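Local coordinates for GDP-perosamine synthase (Caulobacter crescentus, PDB 3BN1), which catalyses the pyridoxal phosphate-dependent transfer of an amino group from L-glutamate to GDP-4-keto-6-deoxy-D-mannose, giving GDP-perosamine for O-antigen synthesis, at residues C140-I145 against L154-D159; I198-N201 against L205-K208. All coordinates share one frame; numbering follows the deposited sequence.

Interaction 1. Residues C140-I145 against L154-D159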
loop_
_atom_site.group_PDB
_atom_site.type_symbol
_atom_site.label_atom_id
_atom_site.label_comp_id
_atom_site.label_asym_id
_atom_site.label_seq_id
_atom_site.Cartn_x
_atom_site.Cartn_y
_atom_site.Cartn_z
ATOM N N CYS A 140 21.029 11.530 11.817
ATOM C CA CYS A 140 22.323 10.911 12.089
ATOM C C CYS A 140 23.428 11.882 11.688
ATOM O O CYS A 140 23.167 12.914 11.056
ATOM C CB CYS A 140 22.512 9.720 11.154
ATOM S SG CYS A 140 21.241 8.431 11.388
ATOM N N ASP A 141 24.660 11.547 12.076
ATOM C CA ASP A 141 25.799 12.386 11.723
ATOM C C ASP A 141 26.153 12.210 10.255
ATOM O O ASP A 141 27.046 11.434 9.879
ATOM C CB ASP A 141 27.001 12.081 12.618
ATOM C CG ASP A 141 28.013 13.250 12.646
ATOM O OD1 ASP A 141 27.780 14.331 12.061
ATOM O OD2 ASP A 141 29.050 13.115 13.311
ATOM N N MET A 142 25.408 12.929 9.440
ATOM C CA MET A 142 25.477 12.800 7.987
ATOM C C MET A 142 26.753 13.023 7.244
ATOM O O MET A 142 27.096 12.281 6.338
ATOM C CB MET A 142 24.302 13.490 7.293
ATOM C CG MET A 142 22.964 12.939 7.723
ATOM S SD MET A 142 22.771 11.163 7.275
ATOM C CE MET A 142 22.968 11.160 5.440
ATOM N N ASP A 143 27.487 14.048 7.658
ATOM C CA ASP A 143 28.685 14.347 6.932
ATOM C C ASP A 143 29.658 13.173 6.936
ATOM O O ASP A 143 30.106 12.719 5.892
ATOM C CB ASP A 143 29.236 15.678 7.457
ATOM C CG ASP A 143 28.459 16.896 6.934
ATOM O OD1 ASP A 143 27.563 16.722 6.048
ATOM O OD2 ASP A 143 28.756 18.018 7.408
ATOM N N PRO A 144 29.983 12.602 8.081
ATOM C CA PRO A 144 30.923 11.478 8.017
ATOM C C PRO A 144 30.364 10.298 7.193
ATOM O O PRO A 144 31.096 9.537 6.567
ATOM C CB PRO A 144 31.060 11.037 9.496
ATOM C CG PRO A 144 30.421 12.057 10.277
ATOM C CD PRO A 144 29.917 13.185 9.433
ATOM N N ILE A 145 29.055 10.127 7.251
ATOM C CA ILE A 145 28.464 8.993 6.598
ATOM C C ILE A 145 28.541 9.245 5.072
ATOM O O ILE A 145 28.785 8.335 4.257
ATOM C CB ILE A 145 26.989 8.881 7.055
ATOM C CG1 ILE A 145 26.850 8.603 8.551
ATOM C CG2 ILE A 145 26.192 7.939 6.119
ATOM C CD1 ILE A 145 25.386 8.453 9.010
ATOM N N LEU A 154 28.852 4.735 -2.929
ATOM C CA LEU A 154 27.594 4.103 -2.507
ATOM C C LEU A 154 26.523 5.169 -2.516
ATOM O O LEU A 154 26.775 6.372 -2.308
ATOM C CB LEU A 154 27.668 3.640 -1.031
ATOM C CG LEU A 154 28.887 2.708 -0.942
ATOM C CD1 LEU A 154 29.200 2.452 0.447
ATOM C CD2 LEU A 154 28.623 1.393 -1.688
ATOM N N LEU A 155 25.303 4.679 -2.582
ATOM C CA LEU A 155 24.114 5.502 -2.456
ATOM C C LEU A 155 23.789 5.612 -0.955
ATOM O O LEU A 155 24.155 4.754 -0.142
ATOM C CB LEU A 155 22.940 4.792 -3.117
ATOM C CG LEU A 155 23.131 4.710 -4.646
ATOM C CD1 LEU A 155 22.099 3.734 -5.235
ATOM C CD2 LEU A 155 22.910 6.142 -5.151
ATOM N N VAL A 156 23.064 6.667 -0.606
ATOM C CA VAL A 156 22.649 6.840 0.771
ATOM C C VAL A 156 21.147 7.075 0.692
ATOM O O VAL A 156 20.661 7.866 -0.109
ATOM C CB VAL A 156 23.373 8.047 1.473
ATOM C CG1 VAL A 156 22.841 8.285 2.908
ATOM C CG2 VAL A 156 24.874 7.805 1.534
ATOM N N ILE A 157 20.395 6.371 1.525
ATOM C CA ILE A 157 18.986 6.634 1.526
ATOM C C ILE A 157 18.603 6.880 2.970
ATOM O O ILE A 157 18.827 6.034 3.849
ATOM C CB ILE A 157 18.172 5.444 1.002
ATOM C CG1 ILE A 157 16.691 5.667 1.331
ATOM C CG2 ILE A 157 18.771 4.100 1.525
ATOM C CD1 ILE A 157 15.782 4.495 1.029
ATOM N N GLU A 158 18.063 8.058 3.244
ATOM C CA GLU A 158 17.683 8.329 4.639
ATOM C C GLU A 158 16.308 7.712 4.959
ATOM O O GLU A 158 15.266 7.975 4.286
ATOM C CB GLU A 158 17.498 9.817 4.865
ATOM C CG GLU A 158 18.651 10.801 4.469
ATOM C CD GLU A 158 18.085 12.275 4.456
ATOM O OE1 GLU A 158 17.542 12.704 5.518
ATOM O OE2 GLU A 158 18.110 12.946 3.377
ATOM N N ASP A 159 16.276 6.921 6.017
ATOM C CA ASP A 159 14.956 6.502 6.510
ATOM C C ASP A 159 14.602 7.663 7.439
ATOM O O ASP A 159 15.019 7.719 8.622
ATOM C CB ASP A 159 14.994 5.234 7.352
ATOM C CG ASP A 159 13.601 4.791 7.749
ATOM O OD1 ASP A 159 12.629 5.581 7.587
ATOM O OD2 ASP A 159 13.461 3.622 8.171
#
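Met-142 meets Val-156 methyl to methyl, its CE lying 3.8 Å from CG1 of Val-156, and this van der Waals pair is the closest approach of the two segments. The two side chains do not meet head-on but run past each other in opposite directions. Met-142 sets out toward the strand, with CG anti to its carbonyl carbon (chi1 -59°). Two further bends of like sign, at chi2 and chi3, fold the thioether back on itself, and so the terminal methyl rather than the sulfur leads the approach. Val-156 answers with the branch that is anti to its backbone N. Ile-145, one helical turn further on, lies alongside as a looser neighbour: its CG2 comes no nearer to CG1 of Val-156 than 4.7 Å.

The second kind of contact joins an apolar group to the aliphatic part of an acid. CE of Met-142 lies 4.4 Å from CG of Glu-158, against the methylene stem and not the carboxylate. The polar end is occupied beyond the contact: OE2 bonds the backbone N of Leu-176 and Gly-177, while OE1 meets NE2 of His-134 and the backbone N of Gly-174. Four bonds thus hold this buried carboxylate in place. No hydrogen bond links the two segments.

Between these two segments the contact is purely apolar, as is common where helices pack on the sheet of an alpha/beta fold. It fastens the opening turn of helix 142-151 to strand 155-159 inside a beta-alpha-beta crossover that starts from strand 127-130. Leu-146 and Ala-149 of the same helix continue the cover over Val-156, and helix 116-119 backs Ile-145.

Interaction 2. Residues I198-N201 against L205-K208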
loop_
_atom_site.group_PDB
_atom_site.type_symbol
_atom_site.label_atom_id
_atom_site.label_comp_id
_atom_site.label_asym_id
_atom_site.label_seq_id
_atom_site.Cartn_x
_atom_site.Cartn_y
_atom_site.Cartn_z
ATOM N N ILE A 198 8.532 9.961 -0.633
ATOM C CA ILE A 198 9.972 9.881 -0.968
ATOM C C ILE A 198 10.417 11.268 -1.442
ATOM O O ILE A 198 9.710 11.890 -2.262
ATOM C CB ILE A 198 10.296 8.898 -2.145
ATOM C CG1 ILE A 198 9.642 7.538 -1.880
ATOM C CG2 ILE A 198 11.832 8.794 -2.418
ATOM C CD1 ILE A 198 9.666 6.647 -3.097
ATOM N N THR A 199 11.609 11.704 -1.014
ATOM C CA THR A 199 12.159 12.972 -1.460
ATOM C C THR A 199 13.496 12.731 -2.165
ATOM O O THR A 199 14.206 11.769 -1.874
ATOM C CB THR A 199 12.322 13.993 -0.326
ATOM O OG1 THR A 199 13.149 13.431 0.682
ATOM C CG2 THR A 199 10.985 14.408 0.273
ATOM N N THR A 200 13.715 13.515 -3.212
ATOM C CA THR A 200 14.909 13.416 -3.990
ATOM C C THR A 200 15.159 14.611 -4.876
ATOM O O THR A 200 14.252 15.355 -5.219
ATOM C CB THR A 200 14.971 12.134 -4.838
ATOM O OG1 THR A 200 16.309 11.976 -5.332
ATOM C CG2 THR A 200 14.008 12.210 -6.070
ATOM N N ASN A 201 16.428 14.836 -5.201
ATOM C CA ASN A 201 16.711 15.931 -6.119
ATOM C C ASN A 201 16.933 15.418 -7.535
ATOM O O ASN A 201 16.779 16.182 -8.459
ATOM C CB ASN A 201 17.884 16.801 -5.653
ATOM C CG ASN A 201 17.471 17.792 -4.534
ATOM O OD1 ASN A 201 16.522 18.564 -4.683
ATOM N ND2 ASN A 201 18.149 17.712 -3.397
ATOM N N LEU A 205 15.653 9.556 -10.973
ATOM C CA LEU A 205 15.255 8.652 -9.927
ATOM C C LEU A 205 13.810 8.975 -9.619
ATOM O O LEU A 205 13.030 8.072 -9.385
ATOM C CB LEU A 205 16.123 8.839 -8.695
ATOM C CG LEU A 205 16.052 7.712 -7.664
ATOM C CD1 LEU A 205 16.754 6.386 -8.076
ATOM C CD2 LEU A 205 16.709 8.291 -6.426
ATOM N N ALA A 206 13.447 10.253 -9.604
ATOM C CA ALA A 206 12.079 10.557 -9.272
ATOM C C ALA A 206 11.152 9.957 -10.324
ATOM O O ALA A 206 10.077 9.459 -9.996
ATOM C CB ALA A 206 11.861 12.076 -9.150
ATOM N N ALA A 207 11.520 10.062 -11.608
ATOM C CA ALA A 207 10.628 9.569 -12.678
ATOM C C ALA A 207 10.429 8.058 -12.539
ATOM O O ALA A 207 9.316 7.528 -12.641
ATOM C CB ALA A 207 11.257 9.857 -14.028
ATOM N N LYS A 208 11.532 7.371 -12.283
ATOM C CA LYS A 208 11.477 5.917 -12.169
ATOM C C LYS A 208 10.571 5.544 -10.982
ATOM O O LYS A 208 9.858 4.554 -11.019
ATOM C CB LYS A 208 12.887 5.417 -11.859
ATOM C CG LYS A 208 13.484 4.431 -12.830
ATOM C CD LYS A 208 15.010 4.682 -13.000
ATOM C CE LYS A 208 15.642 5.524 -11.866
ATOM N NZ LYS A 208 17.111 5.863 -11.980
#
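This is a small, buried helix-on-sheet contact, made where strand 196-200 ends and the chain turns almost at once into helix 203-213, which folds back against the sheet. It rests on one threonine. Thr-200 directs its side chain toward the helix and offers each branch to a different residue: CG2 lies 3.8 Å from CB of Ala-206, and OG1 lies 3.9 Å from CD2 of Leu-205. CG2 also sits 4.1 Å from the backbone N of Ala-206, so the threonine methyl reaches the helix backbone as well as its side-chain surface.

The first torsion sorts the two branches. With OG1 opposite the backbone N (chi1 -167°), CG2 is left between N and the carbonyl carbon and faces Ala-206. Alanine's short side chain permits a close approach of the main chains, the CA atoms of Thr-200 and Ala-206 being 6.6 Å apart. Leu-205 crosses Thr-200 at a slant and brings up only its CD2 methyl, while Ala-72 of helix 62-72 and Met-73 also touch it. Ala-206 packs further against His-55 and Ile-57 of edge strand 55-59.

Although the hydroxyl faces a leucine methyl, its hydrogen bonds are made outside the two segments: OG1 donates to the carbonyl O of Asp-178 and receives a weak bond from the backbone N of Asp-202. Residues 205-208 are therefore met by van der Waals contact alone, and the hydrogen bonds of the threonine are consistent with fixing the rotation that presents its methyl to the alanine.

Interactions 1 and 2 follow one another along the chain and dress the same seven-stranded mixed sheet, the central sheet of the aminotransferase fold. Their centres lie 17 Å apart and their nearest atoms about 6 Å, without touching. Strand 179-183 separates strands 155-159 and 196-200, parallel to the first and antiparallel to the second. The CB atoms of Val-156 and Thr-200 leave their strands in roughly opposite directions, consistent with helices 142-151 and 203-213 packing on opposite faces. Asp-178, just before strand 179-183, has a bond to each contact, its OD2 serving Val-156 N in the first. Together they illustrate how helices sandwich the sheet.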